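Local coordinates for protein apical membrane antigen AMA1 (Toxoplasma gondii ME49, PDB 4YIV) that takes part in host-cell invasion as an essential microneme protein of the moving junction between the parasite's apical tip and the host cell membrane, at residues 117-120 and 121-124; 75-79 and 80-84. All blocks are in the same frame, centred on the assembly; numbering follows the deposited sequence.

Interaction 1: 117-120 and 121-124; sequences PMEL and LEKN. With CD (cadmium ion), chain D.
Glu119 and Glu122, one helical turn apart on helix 118-122, run side by side and point the same way, and their carboxylates, with planes 86° apart, together bind a cadmium ion. Glu119 chelates with both oxygens, OE1 and OE2 each lying 2.5 Å from the cadmium, whereas Glu122 reaches it through OE2 at 2.3 Å. Water 1 is a further ligand and donates a hydrogen bond to Glu122 OE1. A bend at chi2 (-67°) in Glu119 and an extended Glu122 bring both carboxylates to the same ion. On another side of the helix Met118 and Leu121 meet roughly at right angles, Met118 CE 4.0 Å from Leu121 CD1, and both rest against helix 132-141. The turn itself is held by a nearly straight bond from Glu122 N to Met118 O (2.8 Å), followed by weak bonds from Lys123 N to the carbonyls of Glu119 and Leu120 as the helix ends. Arg166 hydrogen-bonds Glu119 OE2. Two carboxylates that bring OE2 of Glu119 within 3.1 Å of OE1 of Glu122 would probably repel each other; the metal and Arg166 would probably offset that charge and let the two acids lie this close.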
loop_
_atom_site.group_PDB
_atom_site.type_symbol
_atom_site.label_atom_id
_atom_site.label_comp_id
_atom_site.label_asym_id
_atom_site.label_seq_id
_atom_site.Cartn_x
_atom_site.Cartn_y
_atom_site.Cartn_z
ATOM N N PRO A 117 -8.615 20.255 3.534
ATOM C CA PRO A 117 -9.924 19.598 3.538
ATOM C C PRO A 117 -10.382 19.176 2.145
ATOM O O PRO A 117 -10.295 19.961 1.202
ATOM C CB PRO A 117 -10.845 20.674 4.114
ATOM C CG PRO A 117 -10.217 21.948 3.656
ATOM C CD PRO A 117 -8.734 21.716 3.706
ATOM N N MET A 118 -10.883 17.955 2.036
ATOM C CA MET A 118 -11.317 17.411 0.760
ATOM C C MET A 118 -12.427 18.275 0.114
ATOM O O MET A 118 -12.551 18.350 -1.118
ATOM C CB MET A 118 -11.811 16.002 0.964
ATOM C CG MET A 118 -12.292 15.317 -0.304
ATOM S SD MET A 118 -11.036 15.246 -1.649
ATOM C CE MET A 118 -9.680 14.435 -0.783
ATOM N N GLU A 119 -13.227 18.950 0.939
ATOM C CA GLU A 119 -14.320 19.751 0.393
ATOM C C GLU A 119 -13.796 20.830 -0.522
ATOM O O GLU A 119 -14.401 21.138 -1.543
ATOM C CB GLU A 119 -15.157 20.365 1.531
ATOM C CG GLU A 119 -16.145 19.412 2.099
ATOM C CD GLU A 119 -17.231 19.043 1.109
ATOM O OE1 GLU A 119 -17.850 20.002 0.573
ATOM O OE2 GLU A 119 -17.427 17.813 0.862
ATOM N N LEU A 120 -12.664 21.425 -0.172
ATOM C CA LEU A 120 -12.130 22.474 -1.006
ATOM C C LEU A 120 -11.514 21.895 -2.288
ATOM O O LEU A 120 -11.577 22.533 -3.320
ATOM C CB LEU A 120 -11.121 23.320 -0.228
ATOM C CG LEU A 120 -11.763 24.472 0.546
ATOM C CD1 LEU A 120 -12.869 24.017 1.424
ATOM C CD2 LEU A 120 -10.697 25.094 1.377
ATOM N N LEU A 121 -10.969 20.681 -2.235
ATOM C CA LEU A 121 -10.378 20.066 -3.420
ATOM C C LEU A 121 -11.468 19.663 -4.394
ATOM O O LEU A 121 -11.319 19.772 -5.609
ATOM C CB LEU A 121 -9.562 18.825 -3.051
ATOM C CG LEU A 121 -8.305 19.034 -2.188
ATOM C CD1 LEU A 121 -7.657 17.680 -1.840
ATOM C CD2 LEU A 121 -7.341 19.901 -2.901
ATOM N N GLU A 122 -12.552 19.138 -3.840
ATOM C CA GLU A 122 -13.712 18.776 -4.633
ATOM C C GLU A 122 -14.251 19.995 -5.437
ATOM O O GLU A 122 -14.775 19.848 -6.555
ATOM C CB GLU A 122 -14.773 18.198 -3.678
ATOM C CG GLU A 122 -16.197 18.400 -4.079
ATOM C CD GLU A 122 -17.150 18.101 -2.935
ATOM O OE1 GLU A 122 -16.887 17.176 -2.122
ATOM O OE2 GLU A 122 -18.156 18.824 -2.864
ATOM N N LYS A 123 -14.149 21.181 -4.853
ATOM C CA LYS A 123 -14.696 22.408 -5.461
ATOM C C LYS A 123 -13.687 23.147 -6.339
ATOM O O LYS A 123 -14.007 24.196 -6.925
ATOM C CB LYS A 123 -15.224 23.330 -4.362
ATOM C CG LYS A 123 -16.464 22.733 -3.689
ATOM C CD LYS A 123 -16.881 23.525 -2.470
ATOM C CE LYS A 123 -17.990 22.811 -1.695
ATOM N NZ LYS A 123 -19.253 22.668 -2.488
ATOM N N ASN A 124 -12.483 22.585 -6.447
ATOM C CA ASN A 124 -11.402 23.213 -7.203
ATOM C C ASN A 124 -11.408 22.621 -8.599
ATOM O O ASN A 124 -11.126 21.449 -8.777
ATOM C CB ASN A 124 -10.044 22.984 -6.519
ATOM C CG ASN A 124 -8.900 23.724 -7.199
ATOM O OD1 ASN A 124 -8.979 24.100 -8.377
ATOM N ND2 ASN A 124 -7.800 23.872 -6.472
HETATM CD CD CD D . -19.163 18.304 -0.809
HETATM O O HOH W 1 -19.466 15.872 -0.877
#

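Interaction 2: 75-79 and 80-84; sequences PYRNN and FLEDV
Glu82 turns back over the chain to meet Asn79 and then Arg77. Its CB and CG lie against the backbone carbonyl of Asn79, each 3.4 Å from that O atom, and CG also touches Asn79 CB. With CG anti to the carbonyl carbon (chi1 -62°) and a sharp bend at chi2 (-91°), the chain carries CD towards the arginine, where it lies 3.1 Å from Arg77 NH1. At the tip, OE1 comes to the edge of the guanidinium and forms a salt bridge with Arg77 NH1 at 2.8 Å; the accompanying hydrogen bond is weak and bent. The carboxylate plane stands 83° from that of the guanidinium, and OE2 lies nearly as close to the same nitrogen. Glu82 N donates to Asn79 O (3.0 Å) and closes a type I beta turn from Asn79 to Glu82. Asn79 OD1 takes Leu81 N at 3.0 Å, adding an Asx turn; each donor lies above the plane of its own carbonyl rather than within it. Phe80 is buried against strand 65-68 and against strand 159-162 of the five-stranded sheet. One side-chain acceptor thus satisfies an amide within the turn, while the ion pair ties the loop's two arms together at the surface, where solvent would probably weaken its electrostatic gain.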
loop_
_atom_site.group_PDB
_atom_site.type_symbol
_atom_site.label_atom_id
_atom_site.label_comp_id
_atom_site.label_asym_id
_atom_site.label_seq_id
_atom_site.Cartn_x
_atom_site.Cartn_y
_atom_site.Cartn_z
ATOM N N PRO A 75 5.950 16.743 25.896
ATOM C CA PRO A 75 4.996 17.212 24.891
ATOM C C PRO A 75 4.778 16.218 23.739
ATOM O O PRO A 75 4.277 16.620 22.699
ATOM C CB PRO A 75 5.660 18.487 24.373
ATOM C CG PRO A 75 7.114 18.184 24.441
ATOM C CD PRO A 75 7.296 17.297 25.659
ATOM N N TYR A 76 5.115 14.958 23.940
ATOM C CA TYR A 76 5.185 14.007 22.837
ATOM C C TYR A 76 3.846 13.310 22.616
ATOM O O TYR A 76 3.229 12.827 23.565
ATOM C CB TYR A 76 6.294 12.969 23.091
ATOM C CG TYR A 76 7.665 13.566 23.106
ATOM C CD1 TYR A 76 8.344 13.843 21.928
ATOM C CD2 TYR A 76 8.290 13.879 24.301
ATOM C CE1 TYR A 76 9.631 14.433 21.928
ATOM C CE2 TYR A 76 9.548 14.478 24.322
ATOM C CZ TYR A 76 10.224 14.744 23.160
ATOM O OH TYR A 76 11.483 15.315 23.239
ATOM N N ARG A 77 3.416 13.241 21.353
ATOM C CA ARG A 77 2.129 12.649 20.999
ATOM C C ARG A 77 2.219 11.297 20.289
ATOM O O ARG A 77 1.216 10.613 20.176
ATOM C CB ARG A 77 1.345 13.633 20.130
ATOM C CG ARG A 77 0.966 14.920 20.878
ATOM C CD ARG A 77 -0.352 14.755 21.604
ATOM N NE ARG A 77 -0.866 16.044 22.057
ATOM C CZ ARG A 77 -1.292 17.014 21.250
ATOM N NH1 ARG A 77 -1.275 16.854 19.928
ATOM N NH2 ARG A 77 -1.741 18.153 21.765
ATOM N N ASN A 78 3.418 10.895 19.865
ATOM C CA ASN A 78 3.621 9.673 19.086
ATOM C C ASN A 78 2.602 9.507 17.957
ATOM O O ASN A 78 1.993 8.451 17.779
ATOM C CB ASN A 78 3.611 8.463 20.016
ATOM C CG ASN A 78 4.965 8.260 20.676
ATOM O OD1 ASN A 78 5.958 8.003 19.999
ATOM N ND2 ASN A 78 5.027 8.449 21.987
ATOM N N ASN A 79 2.423 10.594 17.220
ATOM C CA ASN A 79 1.523 10.621 16.074
ATOM C C ASN A 79 2.131 11.327 14.866
ATOM O O ASN A 79 2.391 12.533 14.873
ATOM C CB ASN A 79 0.224 11.301 16.516
ATOM C CG ASN A 79 -0.815 11.423 15.409
ATOM O OD1 ASN A 79 -0.665 10.912 14.296
ATOM N ND2 ASN A 79 -1.901 12.110 15.733
ATOM N N PHE A 80 2.330 10.571 13.793
ATOM C CA PHE A 80 3.103 11.085 12.666
ATOM C C PHE A 80 2.328 12.099 11.878
ATOM O O PHE A 80 2.899 12.809 11.064
ATOM C CB PHE A 80 3.568 9.928 11.775
ATOM C CG PHE A 80 2.521 9.375 10.817
ATOM C CD1 PHE A 80 1.344 8.773 11.259
ATOM C CD2 PHE A 80 2.797 9.361 9.459
ATOM C CE1 PHE A 80 0.442 8.240 10.352
ATOM C CE2 PHE A 80 1.917 8.829 8.554
ATOM C CZ PHE A 80 0.732 8.258 8.997
ATOM N N LEU A 81 1.024 12.186 12.128
ATOM C CA LEU A 81 0.211 13.190 11.458
ATOM C C LEU A 81 0.259 14.571 12.157
ATOM O O LEU A 81 -0.230 15.563 11.619
ATOM C CB LEU A 81 -1.218 12.679 11.324
ATOM C CG LEU A 81 -1.387 11.453 10.407
ATOM C CD1 LEU A 81 -2.878 11.088 10.272
ATOM C CD2 LEU A 81 -0.719 11.652 9.007
ATOM N N GLU A 82 0.870 14.649 13.333
ATOM C CA GLU A 82 1.127 15.951 13.948
ATOM C C GLU A 82 2.107 16.753 13.084
ATOM O O GLU A 82 2.955 16.174 12.389
ATOM C CB GLU A 82 1.698 15.781 15.376
ATOM C CG GLU A 82 0.770 15.084 16.346
ATOM C CD GLU A 82 -0.140 16.025 17.113
ATOM O OE1 GLU A 82 -1.295 15.631 17.384
ATOM O OE2 GLU A 82 0.295 17.145 17.466
ATOM N N ASP A 83 1.991 18.083 13.127
ATOM C CA ASP A 83 2.950 18.985 12.502
ATOM C C ASP A 83 4.414 18.683 12.840
ATOM O O ASP A 83 4.729 18.333 13.995
ATOM C CB ASP A 83 2.670 20.432 12.948
ATOM C CG ASP A 83 1.576 21.118 12.135
ATOM O OD1 ASP A 83 1.044 20.526 11.178
ATOM O OD2 ASP A 83 1.258 22.281 12.453
ATOM N N VAL A 84 5.311 18.845 11.863
ATOM C CA VAL A 84 6.734 18.969 12.177
ATOM C C VAL A 84 6.908 20.113 13.186
ATOM O O VAL A 84 6.198 21.119 13.135
ATOM C CB VAL A 84 7.618 19.230 10.933
ATOM C CG1 VAL A 84 7.507 18.012 9.981
ATOM C CG2 VAL A 84 7.215 20.501 10.218
#

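Interaction 2 comes first along the chain, in the loop between strand 65-68 and helix 87-93, and interaction 1 follows on helix 118-122. Their centres are 25 Å apart, with nearest atoms about 12 Å apart, so they do not touch. Both lie in the AMA1 family region of this ectodomain fragment and attach to one five-stranded antiparallel sheet: the 75-84 loop rests on strand 159-162 through Phe80 and Leu81, whereas helix 118-122 directly follows the outermost strand 116-117. They are therefore separate peripheral elements of a common PAN-type scaffold, one a pinned surface turn and the other a metal-bearing helix.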